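PDB 2VK9: alpha-toxin from Clostridium novyi, which belongs to the large clostridial toxins and carries an N-terminal catalytic domain of the GT-A glycosyltransferase fold. Local coordinates for residues 177-182 / 425-430; 409-414 / 454-459; 187-192 / 257-262. All blocks are in the same frame, centred on the assembly; numbering follows the deposited sequence.

How the interactions relate
Three contacts on the same side of the chain's centre illustrate how parts of a largely helical domain are joined mainly by side-chain packing: none has a hydrogen bond between its own two segments, polar ends finding partners elsewhere. Interactions 1 and 3 share helix 173-195, whose earlier turns receive the start of helix 426-440 and whose later turns receive the end of helix 247-259. Interaction 1 is partly buried, an aromatic cluster with a lysine and an aspartate at its margin; interactions 2 and 3 are buried and mainly aliphatic-on-aromatic. Interaction 2 joins helix 396-422 to the loop at 454-459, and its Y459 touches Q259 and T260 of interaction 3, so those two contacts meet directly.

Interaction 1 of 3, residues 177-182 / 425-430; sequences RMKLIY and TYDSYI
An aromatic cluster of Y182, Y426 and Y429 forms where the first turn of helix 426-440 crosses helix 173-195, the segment axes lying 10.0 Å apart at 88°. Y182 is the hub. Its CG stands anti to the backbone N (chi1 177°), and the ring beyond it takes Y426 CA over one face, 4.0 Å from the ring centroid, in a CH-pi contact. The Y426 ring lies oblique to it, with Y182 CD1 3.5 Å from Y426 CD1. Farther out, Y182 CE1 comes over a face of the Y429 ring, again with the two planes oblique, and is 3.6 Å from Y429 CG. This near-perpendicular helix pair belongs to the helical part of the GT-A-type catalytic domain, where T425 is the N-cap residue of the incoming helix. The Y182 hydroxyl is hydrogen-bonded to the C423 carbonyl oxygen, just ahead of that cap, while F420 meets the Y182 ring steeply. M178 adds a Met-aromatic contact: its chain bends at chi2 and chi3, CG packs 3.4 Å from Y426 CE2, and SD lies obliquely 4.9 Å from the Y426 ring centroid. At the margin, K179 NZ and D427 OD2 are 4.3 Å apart, too far for a salt bridge but probably mildly attractive.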
loop_
_atom_site.group_PDB
_atom_site.type_symbol
_atom_site.label_atom_id
_atom_site.label_comp_id
_atom_site.label_asym_id
_atom_site.label_seq_id
_atom_site.Cartn_x
_atom_site.Cartn_y
_atom_site.Cartn_z
ATOM N N ARG A 177 -17.175 -15.360 17.436
ATOM C CA ARG A 177 -15.848 -15.844 17.056
ATOM C C ARG A 177 -14.770 -14.812 17.369
ATOM O O ARG A 177 -13.690 -15.171 17.844
ATOM C CB ARG A 177 -15.791 -16.234 15.579
ATOM C CG ARG A 177 -14.509 -16.954 15.204
ATOM C CD ARG A 177 -14.494 -17.408 13.762
ATOM N NE ARG A 177 -14.262 -16.311 12.824
ATOM C CZ ARG A 177 -14.103 -16.466 11.508
ATOM N NH1 ARG A 177 -14.144 -17.674 10.961
ATOM N NH2 ARG A 177 -13.898 -15.414 10.731
ATOM N N MET A 178 -15.074 -13.537 17.118
ATOM C CA MET A 178 -14.135 -12.447 17.365
ATOM C C MET A 178 -13.798 -12.288 18.843
ATOM O O MET A 178 -12.655 -11.978 19.190
ATOM C CB MET A 178 -14.667 -11.129 16.803
ATOM C CG MET A 178 -13.721 -9.927 16.975
ATOM S SD MET A 178 -12.182 -10.002 16.018
ATOM C CE MET A 178 -12.859 -10.395 14.406
ATOM N N LYS A 179 -14.791 -12.495 19.704
ATOM C CA LYS A 179 -14.586 -12.403 21.151
ATOM C C LYS A 179 -13.500 -13.383 21.569
ATOM O O LYS A 179 -12.697 -13.092 22.453
ATOM C CB LYS A 179 -15.879 -12.713 21.921
ATOM C CG LYS A 179 -17.008 -11.693 21.757
ATOM C CD LYS A 179 -18.156 -12.000 22.729
ATOM C CE LYS A 179 -19.483 -11.330 22.324
ATOM N NZ LYS A 179 -20.659 -11.973 23.002
ATOM N N LEU A 180 -13.485 -14.538 20.910
ATOM C CA LEU A 180 -12.538 -15.600 21.205
ATOM C C LEU A 180 -11.187 -15.368 20.514
ATOM O O LEU A 180 -10.128 -15.574 21.126
ATOM C CB LEU A 180 -13.134 -16.951 20.806
ATOM C CG LEU A 180 -12.435 -18.221 21.296
ATOM C CD1 LEU A 180 -12.526 -18.344 22.811
ATOM C CD2 LEU A 180 -13.012 -19.453 20.611
ATOM N N ILE A 181 -11.230 -14.951 19.246
ATOM C CA ILE A 181 -10.026 -14.538 18.509
ATOM C C ILE A 181 -9.270 -13.448 19.267
ATOM O O ILE A 181 -8.047 -13.488 19.348
ATOM C CB ILE A 181 -10.346 -14.083 17.067
ATOM C CG1 ILE A 181 -10.711 -15.295 16.207
ATOM C CG2 ILE A 181 -9.159 -13.349 16.451
ATOM C CD1 ILE A 181 -11.233 -14.956 14.820
ATOM N N TYR A 182 -10.000 -12.492 19.836
ATOM C CA TYR A 182 -9.393 -11.479 20.694
ATOM C C TYR A 182 -8.584 -12.127 21.809
ATOM O O TYR A 182 -7.439 -11.757 22.026
ATOM C CB TYR A 182 -10.455 -10.534 21.277
ATOM C CG TYR A 182 -9.919 -9.492 22.238
ATOM C CD1 TYR A 182 -9.367 -8.306 21.769
ATOM C CD2 TYR A 182 -9.967 -9.692 23.615
ATOM C CE1 TYR A 182 -8.876 -7.340 22.649
ATOM C CE2 TYR A 182 -9.472 -8.733 24.504
ATOM C CZ TYR A 182 -8.931 -7.561 24.010
ATOM O OH TYR A 182 -8.443 -6.605 24.871
ATOM N N THR A 425 -11.551 -8.817 28.077
ATOM C CA THR A 425 -12.533 -9.327 27.116
ATOM C C THR A 425 -12.759 -8.320 25.979
ATOM O O THR A 425 -12.512 -7.126 26.143
ATOM C CB THR A 425 -13.874 -9.728 27.806
ATOM O OG1 THR A 425 -14.880 -9.975 26.814
ATOM C CG2 THR A 425 -14.370 -8.639 28.756
ATOM N N TYR A 426 -13.223 -8.808 24.831
ATOM C CA TYR A 426 -13.394 -7.964 23.644
ATOM C C TYR A 426 -14.478 -6.901 23.798
ATOM O O TYR A 426 -14.324 -5.786 23.295
ATOM C CB TYR A 426 -13.679 -8.822 22.413
ATOM C CG TYR A 426 -13.655 -8.065 21.103
ATOM C CD1 TYR A 426 -12.542 -7.311 20.727
ATOM C CD2 TYR A 426 -14.736 -8.122 20.228
ATOM C CE1 TYR A 426 -12.512 -6.625 19.513
ATOM C CE2 TYR A 426 -14.719 -7.438 19.014
ATOM C CZ TYR A 426 -13.604 -6.697 18.663
ATOM O OH TYR A 426 -13.588 -6.026 17.466
ATOM N N ASP A 427 -15.572 -7.262 24.470
ATOM C CA ASP A 427 -16.652 -6.332 24.783
ATOM C C ASP A 427 -16.071 -5.142 25.518
ATOM O O ASP A 427 -16.285 -3.992 25.134
ATOM C CB ASP A 427 -17.700 -7.004 25.682
ATOM C CG ASP A 427 -18.640 -7.939 24.922
ATOM O OD1 ASP A 427 -18.831 -7.770 23.692
ATOM O OD2 ASP A 427 -19.208 -8.844 25.576
ATOM N N SER A 428 -15.328 -5.439 26.579
ATOM C CA SER A 428 -14.690 -4.430 27.409
ATOM C C SER A 428 -13.664 -3.639 26.597
ATOM O O SER A 428 -13.468 -2.438 26.830
ATOM C CB SER A 428 -14.040 -5.101 28.628
ATOM O OG SER A 428 -13.272 -4.190 29.400
ATOM N N TYR A 429 -13.029 -4.321 25.639
ATOM C CA TYR A 429 -12.051 -3.703 24.745
ATOM C C TYR A 429 -12.680 -2.605 23.887
ATOM O O TYR A 429 -12.219 -1.470 23.923
ATOM C CB TYR A 429 -11.332 -4.753 23.877
ATOM C CG TYR A 429 -10.471 -4.154 22.777
ATOM C CD1 TYR A 429 -9.190 -3.660 23.049
ATOM C CD2 TYR A 429 -10.946 -4.062 21.468
ATOM C CE1 TYR A 429 -8.404 -3.096 22.045
ATOM C CE2 TYR A 429 -10.171 -3.497 20.461
ATOM C CZ TYR A 429 -8.903 -3.018 20.753
ATOM O OH TYR A 429 -8.139 -2.464 19.747
ATOM N N ILE A 430 -13.737 -2.942 23.143
ATOM C CA ILE A 430 -14.371 -1.996 22.208
ATOM C C ILE A 430 -15.201 -0.908 22.884
ATOM O O ILE A 430 -15.596 0.057 22.234
ATOM C CB ILE A 430 -15.238 -2.700 21.129
ATOM C CG1 ILE A 430 -16.482 -3.342 21.761
ATOM C CG2 ILE A 430 -14.399 -3.696 20.325
ATOM C CD1 ILE A 430 -17.501 -3.891 20.747
#

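Interaction 2 of 3, residues 409-414 / 454-459; sequences YEILNS and QQIIGY
L412 of helix 396-422 packs against I456 and Y459 in the loop that follows helix 447-453, a buried helix-to-loop contact within the GT-A-type catalytic domain. The chain leaves helix 396-422, passes through two further helices and returns at 454-459 to pack on the helix it left.

The aliphatic part is carried by the two methyl branches of L412. CD1 is wedged between I456 CG2, 3.7 Å away, and the base of the Y459 side chain (CG 3.9 Å), whereas CD2 meets the Y459 ring. The L412 and I456 side chains slide past each other in opposite directions. I411 contributes less, its CG2 coming 4.4 Å from I456 CD1. On the loop side, I456 also rests on I415 and I416, the next turn of the same helix.

The CH-pi part belongs to the other branch. L412 CG is anti to the backbone N (chi1 170°), which turns the branch point toward the loop; of its two methyls, CD2 sits above the Y459 ring, 3.7 Å from the centroid and 9° off the normal, hence nearly over the ring centre. The two side chains cross at about a right angle.

The polar part lies at the tyrosine ends. The hydroxyls of Y409 and Y459 both hydrogen-bond to E256 OE2 of helix 247-259, and Y459 OH is also bonded to Q255 NE2, so a third element fixes both tyrosine ends. Between the two tyrosines themselves there is packing alone: Y459 OH lies oblique to the Y409 ring, 4.1 Å from CE1.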
loop_
_atom_site.group_PDB
_atom_site.type_symbol
_atom_site.label_atom_id
_atom_site.label_comp_id
_atom_site.label_asym_id
_atom_site.label_seq_id
_atom_site.Cartn_x
_atom_site.Cartn_y
_atom_site.Cartn_z
ATOM N N TYR A 409 0.247 5.377 12.910
ATOM C CA TYR A 409 0.455 4.282 13.843
ATOM C C TYR A 409 0.544 4.773 15.276
ATOM O O TYR A 409 -0.006 4.140 16.173
ATOM C CB TYR A 409 1.669 3.421 13.455
ATOM C CG TYR A 409 1.280 2.195 12.654
ATOM C CD1 TYR A 409 0.915 1.005 13.296
ATOM C CD2 TYR A 409 1.240 2.231 11.255
ATOM C CE1 TYR A 409 0.530 -0.120 12.569
ATOM C CE2 TYR A 409 0.861 1.113 10.519
ATOM C CZ TYR A 409 0.510 -0.059 11.188
ATOM O OH TYR A 409 0.139 -1.162 10.467
ATOM N N GLU A 410 1.216 5.905 15.489
ATOM C CA GLU A 410 1.342 6.470 16.835
ATOM C C GLU A 410 -0.016 6.865 17.414
ATOM O O GLU A 410 -0.320 6.540 18.560
ATOM C CB GLU A 410 2.327 7.639 16.874
ATOM C CG GLU A 410 3.812 7.229 16.817
ATOM C CD GLU A 410 4.166 6.013 17.705
ATOM O OE1 GLU A 410 4.260 6.172 18.949
ATOM O OE2 GLU A 410 4.362 4.897 17.155
ATOM N N ILE A 411 -0.829 7.533 16.597
ATOM C CA ILE A 411 -2.206 7.862 16.950
ATOM C C ILE A 411 -2.977 6.601 17.356
ATOM O O ILE A 411 -3.571 6.563 18.443
ATOM C CB ILE A 411 -2.922 8.631 15.803
ATOM C CG1 ILE A 411 -2.390 10.071 15.714
ATOM C CG2 ILE A 411 -4.438 8.645 15.995
ATOM C CD1 ILE A 411 -2.680 10.772 14.384
ATOM N N LEU A 412 -2.947 5.573 16.500
ATOM C CA LEU A 412 -3.637 4.301 16.756
ATOM C C LEU A 412 -3.161 3.611 18.031
ATOM O O LEU A 412 -3.963 3.240 18.880
ATOM C CB LEU A 412 -3.478 3.355 15.562
ATOM C CG LEU A 412 -3.917 1.889 15.711
ATOM C CD1 LEU A 412 -5.409 1.725 15.497
ATOM C CD2 LEU A 412 -3.154 1.005 14.734
ATOM N N ASN A 413 -1.855 3.437 18.160
ATOM C CA ASN A 413 -1.306 2.782 19.334
ATOM C C ASN A 413 -1.538 3.582 20.619
ATOM O O ASN A 413 -1.696 3.004 21.697
ATOM C CB ASN A 413 0.182 2.453 19.133
ATOM C CG ASN A 413 0.407 1.318 18.128
ATOM O OD1 ASN A 413 -0.505 0.553 17.803
ATOM N ND2 ASN A 413 1.633 1.206 17.641
ATOM N N SER A 414 -1.578 4.910 20.499
ATOM C CA SER A 414 -1.783 5.777 21.661
ATOM C C SER A 414 -3.155 5.582 22.298
ATOM O O SER A 414 -3.371 5.999 23.432
ATOM C CB SER A 414 -1.560 7.258 21.321
ATOM O OG SER A 414 -2.627 7.779 20.543
ATOM N N GLN A 454 -12.476 7.083 12.716
ATOM C CA GLN A 454 -13.537 6.085 12.732
ATOM C C GLN A 454 -13.055 4.640 12.466
ATOM O O GLN A 454 -13.793 3.681 12.726
ATOM C CB GLN A 454 -14.651 6.484 11.761
ATOM C CG GLN A 454 -15.578 7.576 12.311
ATOM C CD GLN A 454 -16.458 8.231 11.239
ATOM O OE1 GLN A 454 -16.922 7.580 10.302
ATOM N NE2 GLN A 454 -16.694 9.531 11.389
ATOM N N GLN A 455 -11.825 4.486 11.967
ATOM C CA GLN A 455 -11.276 3.160 11.637
ATOM C C GLN A 455 -10.618 2.430 12.798
ATOM O O GLN A 455 -10.571 1.200 12.816
ATOM C CB GLN A 455 -10.285 3.253 10.481
ATOM C CG GLN A 455 -10.718 2.494 9.260
ATOM C CD GLN A 455 -12.121 2.829 8.833
ATOM O OE1 GLN A 455 -12.541 3.987 8.878
ATOM N NE2 GLN A 455 -12.862 1.817 8.413
ATOM N N ILE A 456 -10.115 3.202 13.753
ATOM C CA ILE A 456 -9.385 2.683 14.897
ATOM C C ILE A 456 -10.116 1.558 15.647
ATOM O O ILE A 456 -9.497 0.552 16.003
ATOM C CB ILE A 456 -9.027 3.827 15.861
ATOM C CG1 ILE A 456 -8.111 4.841 15.164
ATOM C CG2 ILE A 456 -8.381 3.286 17.120
ATOM C CD1 ILE A 456 -8.096 6.223 15.809
ATOM N N ILE A 457 -11.421 1.723 15.878
ATOM C CA ILE A 457 -12.219 0.709 16.598
ATOM C C ILE A 457 -12.206 -0.672 15.930
ATOM O O ILE A 457 -12.055 -1.689 16.611
ATOM C CB ILE A 457 -13.704 1.147 16.874
ATOM C CG1 ILE A 457 -14.420 1.599 15.582
ATOM C CG2 ILE A 457 -13.762 2.219 17.968
ATOM C CD1 ILE A 457 -15.912 1.124 15.483
ATOM N N GLY A 458 -12.355 -0.699 14.607
ATOM C CA GLY A 458 -12.392 -1.952 13.862
ATOM C C GLY A 458 -11.035 -2.462 13.403
ATOM O O GLY A 458 -10.967 -3.316 12.522
ATOM N N TYR A 459 -9.956 -1.955 13.997
ATOM C CA TYR A 459 -8.601 -2.372 13.626
ATOM C C TYR A 459 -8.315 -3.855 13.923
ATOM O O TYR A 459 -8.002 -4.616 13.009
ATOM C CB TYR A 459 -7.565 -1.455 14.292
ATOM C CG TYR A 459 -6.118 -1.873 14.130
ATOM C CD1 TYR A 459 -5.458 -1.755 12.899
ATOM C CD2 TYR A 459 -5.398 -2.357 15.219
ATOM C CE1 TYR A 459 -4.114 -2.136 12.757
ATOM C CE2 TYR A 459 -4.060 -2.735 15.093
ATOM C CZ TYR A 459 -3.426 -2.626 13.863
ATOM O OH TYR A 459 -2.105 -3.006 13.764
#

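Interaction 3 of 3, residues 187-192 / 257-262; sequences ELKMLY and LIQTNN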
loop_
_atom_site.group_PDB
_atom_site.type_symbol
_atom_site.label_atom_id
_atom_site.label_comp_id
_atom_site.label_asym_id
_atom_site.label_seq_id
_atom_site.Cartn_x
_atom_site.Cartn_y
_atom_site.Cartn_z
ATOM N N GLU A 187 -3.445 -13.618 24.411
ATOM C CA GLU A 187 -2.570 -14.583 25.068
ATOM C C GLU A 187 -1.287 -14.824 24.288
ATOM O O GLU A 187 -0.242 -15.112 24.876
ATOM C CB GLU A 187 -3.312 -15.888 25.340
ATOM C CG GLU A 187 -4.215 -15.776 26.570
ATOM C CD GLU A 187 -4.938 -17.069 26.905
ATOM O OE1 GLU A 187 -5.554 -17.679 25.988
ATOM O OE2 GLU A 187 -4.894 -17.467 28.096
ATOM N N LEU A 188 -1.374 -14.696 22.965
ATOM C CA LEU A 188 -0.194 -14.749 22.118
ATOM C C LEU A 188 0.717 -13.568 22.416
ATOM O O LEU A 188 1.928 -13.731 22.468
ATOM C CB LEU A 188 -0.562 -14.803 20.627
ATOM C CG LEU A 188 0.610 -14.864 19.632
ATOM C CD1 LEU A 188 1.341 -16.195 19.657
ATOM C CD2 LEU A 188 0.164 -14.551 18.230
ATOM N N LYS A 189 0.141 -12.391 22.634
ATOM C CA LYS A 189 0.953 -11.218 22.959
ATOM C C LYS A 189 1.632 -11.359 24.314
ATOM O O LYS A 189 2.766 -10.929 24.482
ATOM C CB LYS A 189 0.146 -9.916 22.907
ATOM C CG LYS A 189 1.042 -8.679 22.853
ATOM C CD LYS A 189 0.297 -7.390 23.216
ATOM C CE LYS A 189 1.273 -6.209 23.334
ATOM N NZ LYS A 189 2.181 -6.092 22.138
ATOM N N MET A 190 0.936 -11.957 25.275
ATOM C CA MET A 190 1.536 -12.263 26.568
ATOM C C MET A 190 2.745 -13.180 26.405
ATOM O O MET A 190 3.802 -12.920 26.985
ATOM C CB MET A 190 0.506 -12.872 27.519
ATOM C CG MET A 190 -0.204 -11.836 28.395
ATOM S SD MET A 190 -1.767 -12.409 29.131
ATOM C CE MET A 190 -1.200 -13.719 30.248
ATOM N N LEU A 191 2.588 -14.234 25.603
ATOM C CA LEU A 191 3.686 -15.144 25.291
ATOM C C LEU A 191 4.855 -14.427 24.649
ATOM O O LEU A 191 5.996 -14.548 25.104
ATOM C CB LEU A 191 3.229 -16.254 24.349
ATOM C CG LEU A 191 2.750 -17.603 24.911
ATOM C CD1 LEU A 191 2.791 -18.623 23.785
ATOM C CD2 LEU A 191 3.596 -18.098 26.098
ATOM N N TYR A 192 4.551 -13.687 23.586
ATOM C CA TYR A 192 5.542 -12.969 22.799
ATOM C C TYR A 192 6.427 -12.067 23.663
ATOM O O TYR A 192 7.655 -12.124 23.579
ATOM C CB TYR A 192 4.852 -12.162 21.693
ATOM C CG TYR A 192 5.803 -11.306 20.901
ATOM C CD1 TYR A 192 6.588 -11.862 19.898
ATOM C CD2 TYR A 192 5.933 -9.942 21.168
ATOM C CE1 TYR A 192 7.477 -11.092 19.176
ATOM C CE2 TYR A 192 6.819 -9.159 20.449
ATOM C CZ TYR A 192 7.588 -9.746 19.454
ATOM O OH TYR A 192 8.469 -8.989 18.728
ATOM N N LEU A 257 2.703 -8.631 12.696
ATOM C CA LEU A 257 3.057 -10.038 12.660
ATOM C C LEU A 257 2.384 -10.807 13.801
ATOM O O LEU A 257 1.854 -11.898 13.599
ATOM C CB LEU A 257 4.575 -10.162 12.768
ATOM C CG LEU A 257 5.327 -10.959 11.709
ATOM C CD1 LEU A 257 5.024 -10.446 10.322
ATOM C CD2 LEU A 257 6.812 -10.870 11.973
ATOM N N ILE A 258 2.386 -10.217 14.992
ATOM C CA ILE A 258 1.981 -10.916 16.199
ATOM C C ILE A 258 0.566 -10.549 16.677
ATOM O O ILE A 258 -0.298 -11.425 16.816
ATOM C CB ILE A 258 3.044 -10.722 17.315
ATOM C CG1 ILE A 258 4.325 -11.497 16.968
ATOM C CG2 ILE A 258 2.519 -11.127 18.698
ATOM C CD1 ILE A 258 4.124 -12.989 16.636
ATOM N N GLN A 259 0.333 -9.262 16.916
ATOM C CA GLN A 259 -0.938 -8.786 17.458
ATOM C C GLN A 259 -2.106 -8.894 16.464
ATOM O O GLN A 259 -3.218 -9.238 16.860
ATOM C CB GLN A 259 -0.781 -7.355 17.995
ATOM C CG GLN A 259 -2.069 -6.650 18.429
ATOM C CD GLN A 259 -1.815 -5.213 18.888
ATOM O OE1 GLN A 259 -1.290 -4.976 19.990
ATOM N NE2 GLN A 259 -2.183 -4.244 18.038
ATOM N N THR A 260 -1.861 -8.609 15.185
ATOM C CA THR A 260 -2.953 -8.636 14.207
ATOM C C THR A 260 -2.818 -9.710 13.161
ATOM O O THR A 260 -3.755 -9.945 12.402
ATOM C CB THR A 260 -3.147 -7.292 13.474
ATOM O OG1 THR A 260 -2.076 -7.082 12.543
ATOM C CG2 THR A 260 -3.204 -6.154 14.461
ATOM N N ASN A 261 -1.650 -10.341 13.101
ATOM C CA ASN A 261 -1.411 -11.436 12.159
ATOM C C ASN A 261 -1.730 -11.051 10.703
ATOM O O ASN A 261 -2.259 -11.846 9.906
ATOM C CB ASN A 261 -2.161 -12.693 12.617
ATOM C CG ASN A 261 -1.852 -13.053 14.073
ATOM O OD1 ASN A 261 -2.754 -13.336 14.858
ATOM N ND2 ASN A 261 -0.571 -13.017 14.439
ATOM N N ASN A 262 -1.392 -9.816 10.363
ATOM C CA ASN A 262 -1.658 -9.312 9.040
ATOM C C ASN A 262 -0.382 -9.129 8.218
ATOM O O ASN A 262 0.359 -8.151 8.376
ATOM C CB ASN A 262 -2.480 -8.030 9.127
ATOM C CG ASN A 262 -2.928 -7.525 7.770
ATOM O OD1 ASN A 262 -2.609 -8.091 6.720
ATOM N ND2 ASN A 262 -3.666 -6.433 7.790
#
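With CG anti to the backbone N in both L188 (chi1 -180°) and Y192 (chi1 176°), these two side chains, one helical turn apart, meet I258 on the last turn of helix 247-259. I258 CG2 is likewise anti to its own backbone N, and its two branches divide the Y192 side chain between them. CG1 lies over one face of the ring, 4.1 Å from the centroid and 27° off the normal, a CH-pi contact; CG2 packs 3.9 Å from Y192 CB. L188 CD2 comes to 3.5 Å from the I258 carbonyl oxygen. This end of the helix has a wider pi-type turn, and N261, with positive phi, is the residue that leaves helical geometry. The N261 side chain folds back onto the helix end: ND2 donates to L257 O at 2.8 Å and more weakly to I258 O, while L188 CD2 packs 4.2 Å from ND2. K189 NZ comes no nearer than 4.2 Å to Q259 OE1, each having another partner: E193 in a salt bridge, Q417 in a hydrogen bond. Helix 173-195 is joined to the end of helix 247-259, with F208 and I204 of helix 201-213, L143 of helix 140-157 and F420 of helix 396-422 packed around the pair.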